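Local coordinates for enoyl-[acyl-carrier-protein] reductase [FMN] (Thermotoga maritima, PDB 5GVJ) that probably catalyses the NADH-dependent reduction of enoyl-[acyl-carrier-protein] as an FMN-dependent flavoenzyme of the nitronate monooxygenase-like TIM-barrel family, at residues G26-A31 against I57-Q62; V85-K90 against K109-K114; V115-A120 against R126-A131; L261-A264 against G268-E271; E286-P289 against E295-L298. The protein carries 1 engineered substitution. All coordinates share one frame; numbering follows the deposited sequence.

Contact 1: residues G26-A31 against I57-Q62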
# COMPACT_ATOMS: atom_id res chain seq x y z
N GLY A 26 1.81 -7.43 22.79
CA GLY A 26 1.37 -8.80 22.56
C GLY A 26 1.32 -9.62 23.84
O GLY A 26 2.08 -10.58 23.99
N THR A 27 0.43 -9.24 24.75
CA THR A 27 0.30 -9.91 26.04
C THR A 27 -0.55 -11.17 25.91
O THR A 27 -1.38 -11.28 25.00
CB THR A 27 -0.36 -8.98 27.06
OG1 THR A 27 -1.68 -8.63 26.60
CG2 THR A 27 0.45 -7.72 27.28
N PRO A 28 -0.39 -12.13 26.83
CA PRO A 28 -1.31 -13.28 26.84
C PRO A 28 -2.77 -12.89 26.96
O PRO A 28 -3.63 -13.59 26.42
CB PRO A 28 -0.85 -14.09 28.07
CG PRO A 28 0.55 -13.68 28.29
CD PRO A 28 0.69 -12.26 27.82
N THR A 29 -3.08 -11.78 27.63
CA THR A 29 -4.47 -11.38 27.77
C THR A 29 -5.08 -10.99 26.43
O THR A 29 -6.21 -11.37 26.12
CB THR A 29 -4.61 -10.22 28.76
OG1 THR A 29 -4.16 -10.64 30.06
CG2 THR A 29 -6.05 -9.89 28.90
N LEU A 30 -4.35 -10.21 25.63
CA LEU A 30 -4.87 -9.86 24.30
C LEU A 30 -4.83 -11.06 23.37
O LEU A 30 -5.78 -11.30 22.61
CB LEU A 30 -4.06 -8.70 23.71
CG LEU A 30 -4.42 -8.21 22.30
CD1 LEU A 30 -5.94 -7.99 22.11
CD2 LEU A 30 -3.68 -6.92 22.01
N ALA A 31 -3.75 -11.84 23.42
CA ALA A 31 -3.63 -13.01 22.56
C ALA A 31 -4.73 -14.03 22.86
O ALA A 31 -5.33 -14.60 21.95
CB ALA A 31 -2.25 -13.64 22.72
N ILE A 57 2.84 -18.31 28.18
CA ILE A 57 2.14 -19.39 27.50
C ILE A 57 1.16 -20.06 28.44
O ILE A 57 0.02 -20.35 28.07
CB ILE A 57 3.16 -20.40 26.93
CG1 ILE A 57 3.99 -19.75 25.82
CG2 ILE A 57 2.43 -21.63 26.41
CD1 ILE A 57 5.18 -20.59 25.39
N SER A 58 1.58 -20.28 29.69
CA SER A 58 0.70 -20.91 30.67
C SER A 58 -0.56 -20.08 30.92
O SER A 58 -1.67 -20.63 30.96
CB SER A 58 1.45 -21.12 31.99
OG SER A 58 0.63 -21.84 32.89
N GLU A 59 -0.42 -18.77 31.06
CA GLU A 59 -1.62 -18.00 31.36
C GLU A 59 -2.54 -17.88 30.15
O GLU A 59 -3.76 -17.81 30.32
CB GLU A 59 -1.28 -16.63 31.93
CG GLU A 59 -0.23 -15.83 31.24
CD GLU A 59 0.24 -14.69 32.13
OE1 GLU A 59 0.80 -14.96 33.21
OE2 GLU A 59 0.03 -13.51 31.75
N LEU A 60 -1.99 -17.89 28.93
CA LEU A 60 -2.87 -17.94 27.77
C LEU A 60 -3.69 -19.22 27.76
O LEU A 60 -4.91 -19.19 27.51
CB LEU A 60 -2.07 -17.80 26.46
CG LEU A 60 -2.91 -17.82 25.17
CD1 LEU A 60 -2.29 -16.94 24.10
CD2 LEU A 60 -3.07 -19.24 24.63
N ARG A 61 -3.04 -20.37 28.02
CA ARG A 61 -3.75 -21.65 27.98
C ARG A 61 -4.74 -21.81 29.13
O ARG A 61 -5.65 -22.64 29.04
CB ARG A 61 -2.74 -22.79 27.99
CG ARG A 61 -2.11 -23.04 26.62
CD ARG A 61 -1.04 -24.13 26.68
NE ARG A 61 -0.66 -24.55 25.34
CZ ARG A 61 0.56 -24.96 25.01
NH1 ARG A 61 1.52 -24.99 25.92
NH2 ARG A 61 0.82 -25.32 23.76
N GLN A 62 -4.59 -21.06 30.23
CA GLN A 62 -5.63 -21.04 31.24
C GLN A 62 -6.91 -20.39 30.73
O GLN A 62 -8.00 -20.69 31.24
CB GLN A 62 -5.14 -20.31 32.49
CG GLN A 62 -3.98 -21.05 33.17
CD GLN A 62 -3.39 -20.27 34.33
OE1 GLN A 62 -3.93 -19.25 34.74
NE2 GLN A 62 -2.27 -20.77 34.86
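The carboxylate of Glu59, the one flat side-chain group in the contact, lies by the puckered ring of Pro28, the two side chains askew to each other: OE2 of Glu59 is 3.5 Å from CG of Pro28, while CG of Glu59 rests 3.7 Å from CB of Pro28. Glu59 gets there with CG tucked over its own backbone (chi1 46°), from where the rest of the chain runs out extended beside the proline. It touches the ring with its CG methylene and OE2, without a hydrogen bond across the segments, and its exposed position suits a charged end. Deeper in, Leu60 points CD1 at the methyl of Ala31, with CD1 3.6 Å from CB. A small alanine allows this closeness, and Ile43 of strand 41-44 touches both residues. Pro28 fits the first turn of helix 28-36, where a missing N-H costs nothing; Thr27, just before it, is the N-cap, its OG1 accepting from Leu30 N at 3.3 Å. Phe68 of strand 68-73 also backs Leu60. Two neighbouring helices, in touch through these residues over parallel strands, are typical of the helical layer of a TIM barrel.

Contact 2: residues V85-K90 against K109-K114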
# COMPACT_ATOMS: atom_id res chain seq x y z
N VAL A 85 11.95 -22.88 24.13
CA VAL A 85 10.72 -22.83 24.92
C VAL A 85 9.52 -23.19 24.05
O VAL A 85 8.63 -23.94 24.48
CB VAL A 85 10.53 -21.44 25.56
CG1 VAL A 85 9.15 -21.35 26.23
CG2 VAL A 85 11.63 -21.15 26.57
N CYS A 86 9.46 -22.65 22.83
CA CYS A 86 8.30 -22.90 21.98
C CYS A 86 8.19 -24.38 21.62
O CYS A 86 7.08 -24.91 21.49
CB CYS A 86 8.39 -22.05 20.71
SG CYS A 86 8.03 -20.31 21.06
N ILE A 87 9.33 -25.04 21.44
CA ILE A 87 9.32 -26.47 21.15
C ILE A 87 8.82 -27.26 22.37
O ILE A 87 7.93 -28.12 22.26
CB ILE A 87 10.72 -26.92 20.72
CG1 ILE A 87 11.02 -26.36 19.32
CG2 ILE A 87 10.86 -28.43 20.80
CD1 ILE A 87 12.48 -26.47 18.87
N GLU A 88 9.35 -26.94 23.56
CA GLU A 88 9.03 -27.73 24.75
C GLU A 88 7.58 -27.55 25.18
O GLU A 88 6.94 -28.50 25.65
CB GLU A 88 9.99 -27.38 25.89
CG GLU A 88 11.45 -27.69 25.58
CD GLU A 88 11.72 -29.14 25.16
OE1 GLU A 88 12.57 -29.38 24.26
OE2 GLU A 88 11.07 -30.04 25.72
N GLU A 89 7.04 -26.34 25.04
CA GLU A 89 5.65 -26.10 25.41
C GLU A 89 4.67 -26.34 24.25
O GLU A 89 3.50 -25.96 24.36
CB GLU A 89 5.50 -24.67 25.95
CG GLU A 89 6.52 -24.34 27.05
CD GLU A 89 6.48 -25.31 28.24
OE1 GLU A 89 5.38 -25.74 28.63
OE2 GLU A 89 7.55 -25.64 28.78
N LYS A 90 5.12 -26.99 23.17
CA LYS A 90 4.26 -27.35 22.04
C LYS A 90 3.47 -26.15 21.51
O LYS A 90 2.28 -26.23 21.22
CB LYS A 90 3.31 -28.50 22.40
CG LYS A 90 3.96 -29.70 23.09
CD LYS A 90 5.10 -30.26 22.28
CE LYS A 90 4.63 -31.28 21.25
NZ LYS A 90 5.75 -31.67 20.33
N LYS A 109 9.75 -27.24 12.77
CA LYS A 109 8.85 -28.04 11.95
C LYS A 109 8.92 -29.51 12.31
O LYS A 109 7.89 -30.19 12.33
CB LYS A 109 9.17 -27.84 10.48
CG LYS A 109 8.52 -26.63 9.91
CD LYS A 109 8.68 -26.67 8.43
CE LYS A 109 7.82 -27.76 7.82
NZ LYS A 109 7.83 -27.68 6.34
N GLU A 110 10.12 -30.03 12.58
CA GLU A 110 10.22 -31.43 12.99
C GLU A 110 9.37 -31.72 14.22
O GLU A 110 8.88 -32.84 14.39
CB GLU A 110 11.69 -31.79 13.24
CG GLU A 110 12.43 -31.91 11.93
CD GLU A 110 13.82 -32.50 12.07
OE1 GLU A 110 14.29 -32.62 13.22
OE2 GLU A 110 14.43 -32.82 11.03
N ASN A 111 9.15 -30.72 15.08
CA ASN A 111 8.36 -30.93 16.28
C ASN A 111 6.90 -30.48 16.13
O ASN A 111 6.19 -30.37 17.13
CB ASN A 111 9.05 -30.25 17.46
CG ASN A 111 10.28 -31.02 17.93
OD1 ASN A 111 10.15 -32.01 18.65
ND2 ASN A 111 11.47 -30.61 17.49
N GLY A 112 6.44 -30.25 14.90
CA GLY A 112 5.03 -30.00 14.63
C GLY A 112 4.58 -28.55 14.70
O GLY A 112 3.38 -28.29 14.60
N THR A 113 5.50 -27.62 14.88
CA THR A 113 5.15 -26.21 14.92
C THR A 113 5.03 -25.66 13.50
O THR A 113 5.81 -26.02 12.62
CB THR A 113 6.22 -25.44 15.71
OG1 THR A 113 6.18 -25.86 17.08
CG2 THR A 113 5.99 -23.94 15.64
N LYS A 114 4.02 -24.81 13.26
CA LYS A 114 3.91 -24.09 11.99
C LYS A 114 4.76 -22.83 12.09
O LYS A 114 4.65 -22.07 13.05
CB LYS A 114 2.47 -23.73 11.66
CG LYS A 114 1.50 -24.92 11.65
CD LYS A 114 1.89 -25.94 10.59
CE LYS A 114 0.77 -26.95 10.36
NZ LYS A 114 0.29 -27.53 11.64
O HOH W 1 7.03 -29.10 19.92
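This is a surface contact between the C-terminal ends of two successive outer helices of the barrel, 79-88 and 102-110, made by Ile87 and Lys90 against Asn111. Both helices finish in a Schellman motif, with Lys90 and Gly112 as the C-prime residues of positive phi; glycine suits the second place because a CB on Gly112 would be jammed against the carbonyl O of Asn111. The apolar part is small. CG2 of Ile87, anti to its backbone N, reaches the amide of Asn111 with CG2 3.9 Å from CG, the two side chains crossing at about a right angle. The amide's own strongest partner is Glu107 O, to which ND2 donates. Lys90 bends at chi2 and chi3, which brings NZ back to Asn111 O, a weak hydrogen bond at 3.5 Å. A water strengthens the link: it donates to Ile87 O at 2.7 Å and to Asn111 O at 3.2 Å, and accepts from Lys90 NZ at 2.9 Å. Nearby, Thr113 OG1 is hydrogen-bonded to Val91 O. The lysine ammonium, reaching the carbonyl end of one helix directly and of the other through the water, is probably favourable electrostatically, and the long direct bond is consistent with a junction mediated partly by water.

Contact 3: residues V115-A120 against R126-A131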
# COMPACT_ATOMS: atom_id res chain seq x y z
N VAL A 115 5.62 -22.61 11.08
CA VAL A 115 6.61 -21.54 11.12
C VAL A 115 6.25 -20.51 10.07
O VAL A 115 6.11 -20.84 8.88
CB VAL A 115 8.03 -22.10 10.90
CG1 VAL A 115 9.04 -20.98 10.96
CG2 VAL A 115 8.33 -23.18 11.97
N ILE A 116 6.09 -19.26 10.49
CA ILE A 116 5.66 -18.18 9.59
C ILE A 116 6.57 -16.98 9.76
O ILE A 116 6.28 -16.10 10.58
CB ILE A 116 4.19 -17.79 9.86
CG1 ILE A 116 3.29 -19.03 9.81
CG2 ILE A 116 3.70 -16.78 8.80
CD1 ILE A 116 1.82 -18.73 10.09
N PRO A 117 7.67 -16.89 9.00
CA PRO A 117 8.54 -15.70 9.08
C PRO A 117 7.83 -14.47 8.54
O PRO A 117 7.02 -14.55 7.63
CB PRO A 117 9.74 -16.07 8.19
CG PRO A 117 9.66 -17.56 7.99
CD PRO A 117 8.18 -17.88 8.04
N VAL A 118 8.16 -13.32 9.12
CA VAL A 118 7.74 -12.02 8.57
C VAL A 118 8.82 -11.54 7.62
O VAL A 118 10.01 -11.58 7.95
CB VAL A 118 7.48 -11.00 9.70
CG1 VAL A 118 7.00 -9.67 9.14
CG2 VAL A 118 6.46 -11.54 10.72
N VAL A 119 8.43 -11.14 6.41
CA VAL A 119 9.39 -10.73 5.39
C VAL A 119 8.98 -9.37 4.85
O VAL A 119 7.80 -9.01 4.84
CB VAL A 119 9.51 -11.75 4.24
CG1 VAL A 119 9.88 -13.14 4.79
CG2 VAL A 119 8.21 -11.82 3.45
N ALA A 120 9.97 -8.59 4.42
CA ALA A 120 9.73 -7.32 3.75
C ALA A 120 10.28 -7.35 2.34
O ALA A 120 10.38 -6.30 1.68
CB ALA A 120 10.33 -6.17 4.56
N ARG A 126 11.15 -16.07 -0.84
CA ARG A 126 11.53 -17.29 -1.55
C ARG A 126 12.55 -18.10 -0.76
O ARG A 126 12.50 -19.33 -0.76
CB ARG A 126 12.07 -16.97 -2.94
CG ARG A 126 11.12 -16.24 -3.83
CD ARG A 126 11.67 -16.28 -5.24
NE ARG A 126 12.72 -15.28 -5.37
CZ ARG A 126 12.52 -14.05 -5.81
NH1 ARG A 126 11.32 -13.67 -6.21
NH2 ARG A 126 13.55 -13.20 -5.87
N MET A 127 13.47 -17.43 -0.07
CA MET A 127 14.47 -18.14 0.73
C MET A 127 13.81 -18.95 1.85
O MET A 127 14.14 -20.12 2.05
CB MET A 127 15.48 -17.15 1.30
CG MET A 127 16.32 -16.45 0.23
SD MET A 127 17.72 -15.53 0.92
CE MET A 127 16.97 -14.08 1.63
N VAL A 128 12.88 -18.34 2.59
CA VAL A 128 12.30 -19.05 3.72
C VAL A 128 11.35 -20.15 3.24
O VAL A 128 11.23 -21.20 3.88
CB VAL A 128 11.62 -18.08 4.71
CG1 VAL A 128 12.63 -17.07 5.25
CG2 VAL A 128 10.47 -17.36 4.05
N GLU A 129 10.67 -19.94 2.10
CA GLU A 129 9.93 -21.05 1.50
C GLU A 129 10.84 -22.24 1.25
O GLU A 129 10.50 -23.38 1.61
CB GLU A 129 9.26 -20.62 0.19
CG GLU A 129 8.44 -21.76 -0.40
CD GLU A 129 7.72 -21.42 -1.69
OE1 GLU A 129 6.54 -21.82 -1.84
OE2 GLU A 129 8.33 -20.78 -2.55
N ARG A 130 12.00 -22.00 0.63
CA ARG A 130 12.95 -23.07 0.33
C ARG A 130 13.36 -23.80 1.60
O ARG A 130 13.48 -25.04 1.62
CB ARG A 130 14.18 -22.50 -0.37
CG ARG A 130 14.29 -22.84 -1.85
CD ARG A 130 15.57 -22.25 -2.47
NE ARG A 130 15.37 -20.89 -2.99
CZ ARG A 130 15.99 -19.80 -2.53
NH1 ARG A 130 16.88 -19.90 -1.54
NH2 ARG A 130 15.72 -18.61 -3.06
N ALA A 131 13.58 -23.06 2.68
CA ALA A 131 14.03 -23.59 3.96
C ALA A 131 12.91 -24.23 4.78
O ALA A 131 13.17 -24.71 5.89
CB ALA A 131 14.70 -22.48 4.77
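Between Pro117 and Val128 the contact is wholly apolar; the polar atom gripped more than once lies on the other side of the helix, where Glu129 OE1 accepts from the backbone N of both Asn164 and Ile165. These two hydrogen bonds tie the outer side of helix 122-130, while Val128, one residue earlier, turns inward to the strand. CG of the Pro117 ring meets the valine at its branch point, 3.9 Å from CB of Val128, with CG2 and CG1 of the valine at 4.0 and 4.1 Å, so the single proline carbon sits against the fork of the side chain. With chi1 -60°, CG2 of the valine sits over the backbone and both methyls flank the proline CG. CG2 also approaches CG1 of Val119 at 4.3 Å, two residues along the strand and on the same side of it. Pro117 lacks an N-H, but its carbonyl still bonds to Ile137 of the neighbouring strand, so a proline is tolerated within the sheet. Val136 touches Val128 as well, in keeping with a beta-alpha-beta unit whose helix covers its strands. With all three touching residues buried and no polar bond between them, the cohesion here probably comes from shape fit and exclusion of water.

Contact 4: residues L261-A264 against G268-E271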
# COMPACT_ATOMS: atom_id res chain seq x y z
N LEU A 261 9.86 1.85 23.90
CA LEU A 261 8.60 1.19 23.55
C LEU A 261 7.83 0.79 24.81
O LEU A 261 6.61 0.96 24.87
CB LEU A 261 8.84 -0.03 22.66
CG LEU A 261 7.57 -0.77 22.23
CD1 LEU A 261 6.69 0.09 21.32
CD2 LEU A 261 7.88 -2.11 21.56
N ARG A 262 8.53 0.28 25.82
CA ARG A 262 7.86 -0.08 27.07
C ARG A 262 7.22 1.14 27.73
O ARG A 262 6.12 1.04 28.29
CB ARG A 262 8.85 -0.74 28.03
CG ARG A 262 8.17 -1.42 29.21
CD ARG A 262 9.13 -1.62 30.38
NE ARG A 262 9.61 -0.34 30.89
CZ ARG A 262 8.99 0.37 31.84
NH1 ARG A 262 7.87 -0.08 32.40
NH2 ARG A 262 9.50 1.53 32.23
N ARG A 263 7.89 2.29 27.68
CA ARG A 263 7.34 3.48 28.33
C ARG A 263 6.02 3.90 27.69
O ARG A 263 5.11 4.37 28.38
CB ARG A 263 8.34 4.64 28.29
CG ARG A 263 9.57 4.45 29.18
CD ARG A 263 10.24 5.79 29.46
NE ARG A 263 10.94 6.32 28.30
CZ ARG A 263 12.20 6.02 27.98
NH1 ARG A 263 12.91 5.18 28.74
NH2 ARG A 263 12.76 6.56 26.90
N ALA A 264 5.90 3.75 26.37
CA ALA A 264 4.64 4.08 25.71
C ALA A 264 3.57 3.04 26.03
O ALA A 264 2.47 3.39 26.48
CB ALA A 264 4.85 4.19 24.20
N GLY A 268 2.25 4.69 29.06
CA GLY A 268 1.61 5.77 28.32
C GLY A 268 2.37 7.08 28.35
O GLY A 268 1.76 8.15 28.37
N ASP A 269 3.70 7.02 28.34
CA ASP A 269 4.54 8.20 28.49
C ASP A 269 4.59 8.96 27.16
O ASP A 269 5.26 8.53 26.22
CB ASP A 269 5.93 7.78 28.95
CG ASP A 269 6.89 8.94 29.10
OD1 ASP A 269 6.48 10.10 28.94
OD2 ASP A 269 8.08 8.69 29.40
N LEU A 270 3.89 10.10 27.09
CA LEU A 270 3.94 10.92 25.88
C LEU A 270 5.29 11.59 25.69
O LEU A 270 5.60 12.00 24.57
CB LEU A 270 2.87 12.02 25.91
CG LEU A 270 1.42 11.69 25.61
CD1 LEU A 270 1.30 10.80 24.38
CD2 LEU A 270 0.78 11.07 26.83
N GLU A 271 6.07 11.73 26.76
CA GLU A 271 7.31 12.48 26.68
C GLU A 271 8.44 11.67 26.06
O GLU A 271 9.14 12.15 25.16
CB GLU A 271 7.71 12.98 28.07
CG GLU A 271 6.66 13.87 28.70
CD GLU A 271 7.09 15.33 28.73
OE1 GLU A 271 8.29 15.58 29.02
OE2 GLU A 271 6.25 16.21 28.47
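Asp269 N donates to Arg263 O at 3.0 Å and with a nearly straight N-H (169°), the sound hydrogen bond that ties the departing chain back to helix 260-265. The donor sits above the carbonyl plane, 40° out of it, as the chain swings over the helix end. Gly268 N approaches Ala264 O at 2.9 Å, but the bond is bent and weak, and Gly268 CA lies 3.1 Å from that same oxygen in a CA-H...O contact. Glycine fits because the chain leaves the helix with positive phi. The aspartate works again through its carboxylate: OD1 accepts from Glu271 N at 2.8 Å, from above the carboxylate plane, making an Asx turn. OD2 forms a salt bridge with Arg272 NH1, and a long one with Arg263 NE at 3.9 Å, the stronger partner of that NE being Arg272 O. The two side chains lie alongside each other and point the same way, with CD of Arg263 3.6 Å from OD2 and their planar groups 60° apart. Replacing the aspartate by an alanine would probably leave Arg272 without its carboxylate mate and free the Glu271 amide from its turn. Around this corner, Arg262 pairs with Glu267. Ala264 and Leu270 both lean on helix 206-214, through Tyr208 and through Val207 and Lys211 respectively, while Leu261 touches Trp24 and the engineered Ala276, so helix 260-265 and its exit touch helix 206-214 and nearby loops.

Contact 5: residues E286-P289 against E295-L298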
# COMPACT_ATOMS: atom_id res chain seq x y z
N GLU A 286 -12.38 4.27 17.00
CA GLU A 286 -12.89 3.93 18.32
C GLU A 286 -12.29 2.60 18.76
O GLU A 286 -11.87 1.78 17.94
CB GLU A 286 -14.42 3.88 18.36
CG GLU A 286 -15.04 2.91 17.39
CD GLU A 286 -16.54 2.82 17.56
OE1 GLU A 286 -17.00 2.61 18.71
OE2 GLU A 286 -17.27 2.97 16.56
N ILE A 287 -12.25 2.42 20.08
CA ILE A 287 -11.77 1.18 20.68
C ILE A 287 -12.94 0.20 20.70
O ILE A 287 -14.00 0.49 21.26
CB ILE A 287 -11.22 1.43 22.08
CG1 ILE A 287 -10.13 2.51 22.05
CG2 ILE A 287 -10.70 0.15 22.69
CD1 ILE A 287 -8.98 2.21 21.10
N LYS A 288 -12.74 -0.97 20.09
CA LYS A 288 -13.80 -1.95 20.01
C LYS A 288 -13.43 -3.23 20.76
O LYS A 288 -12.25 -3.56 20.91
CB LYS A 288 -14.11 -2.35 18.56
CG LYS A 288 -14.64 -1.27 17.64
CD LYS A 288 -14.84 -1.91 16.26
CE LYS A 288 -15.16 -0.90 15.18
NZ LYS A 288 -15.36 -1.61 13.88
N PRO A 289 -14.42 -3.98 21.23
CA PRO A 289 -14.15 -5.35 21.67
C PRO A 289 -13.57 -6.17 20.54
O PRO A 289 -13.92 -6.00 19.37
CB PRO A 289 -15.53 -5.87 22.07
CG PRO A 289 -16.33 -4.65 22.37
CD PRO A 289 -15.84 -3.63 21.36
N GLU A 295 -16.17 -9.54 13.99
CA GLU A 295 -17.48 -9.54 13.34
C GLU A 295 -17.56 -8.49 12.24
O GLU A 295 -18.08 -8.75 11.14
CB GLU A 295 -18.59 -9.28 14.36
CG GLU A 295 -18.87 -10.45 15.29
CD GLU A 295 -19.66 -10.02 16.52
OE1 GLU A 295 -20.37 -8.98 16.45
OE2 GLU A 295 -19.56 -10.72 17.55
N ASP A 296 -17.11 -7.27 12.52
CA ASP A 296 -17.20 -6.20 11.53
C ASP A 296 -16.30 -6.47 10.33
O ASP A 296 -16.67 -6.14 9.19
CB ASP A 296 -16.84 -4.86 12.17
CG ASP A 296 -17.79 -4.45 13.28
OD1 ASP A 296 -18.95 -4.95 13.33
OD2 ASP A 296 -17.37 -3.62 14.11
N ILE A 297 -15.11 -7.03 10.57
CA ILE A 297 -14.21 -7.38 9.45
C ILE A 297 -14.92 -8.33 8.49
O ILE A 297 -14.94 -8.11 7.28
CB ILE A 297 -12.91 -8.04 9.96
CG1 ILE A 297 -12.06 -7.13 10.84
CG2 ILE A 297 -12.10 -8.60 8.79
CD1 ILE A 297 -12.14 -5.71 10.49
N LEU A 298 -15.47 -9.41 9.04
CA LEU A 298 -16.07 -10.45 8.21
C LEU A 298 -17.27 -9.91 7.44
O LEU A 298 -17.47 -10.23 6.26
CB LEU A 298 -16.48 -11.63 9.09
CG LEU A 298 -15.43 -12.73 9.36
CD1 LEU A 298 -14.02 -12.20 9.43
CD2 LEU A 298 -15.76 -13.49 10.65
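Lys288 sets CG anti to its carbonyl carbon (chi1 -64°) and then runs fully extended to its ammonium, while Asp296 holds its own CG in the same way (chi1 -63°), and the two side chains approach from opposite directions across the 10.1 Å between Lys288 CA and Asp296 CA. Their ends meet in a salt bridge that is also a hydrogen bond, Lys288 NZ to Asp296 OD2 at 2.9 Å. The ammonium comes to the anti side of OD2, 19° out of the carboxylate plane. CE and CD of the lysine each lie 3.7 Å from that oxygen, so the chain's last carbons pass alongside it. A long lysine suits this span, and a short aspartate keeps the charge close to its helix. Pro289, the N-cap residue, starts the long C-terminal helix 290-309, and the bridge joins the loop just before that start to its second turn. This helix packs on the TIM-barrel sheet, Ile297 and Leu298 touching Ile17 of strand 17-18. A methionine in place of Lys288 would probably leave the Asp296 carboxylate without its charged mate across this turn. The backbone of Lys288 is hydrogen-bonded to Val200, and Glu286 O accepts from Arg195 NH2.

Contacts 1, 2 and 3 follow one another around the barrel. Contacts 1 and 2 have centres about 17 Å apart and meet directly: Arg61 NH1 lies 2.7 Å from Glu89 O, a probable hydrogen bond. Contact 2 passes to contact 3 through Lys109 CG packed 4.0 Å from Val115 CG2. Contacts 4 and 5 stand apart, contact 4 lying across the chain's centre from contact 3, about 32 Å between centres. No FMN is bound in this chain, but its known site is near: the side chains of Ala31 and Val119 come about 7 Å from those of Gly21 and Glu139 respectively, whereas contact 2 is remote. Lys288 of contact 5 lies about 11 Å from the bound sodium ion.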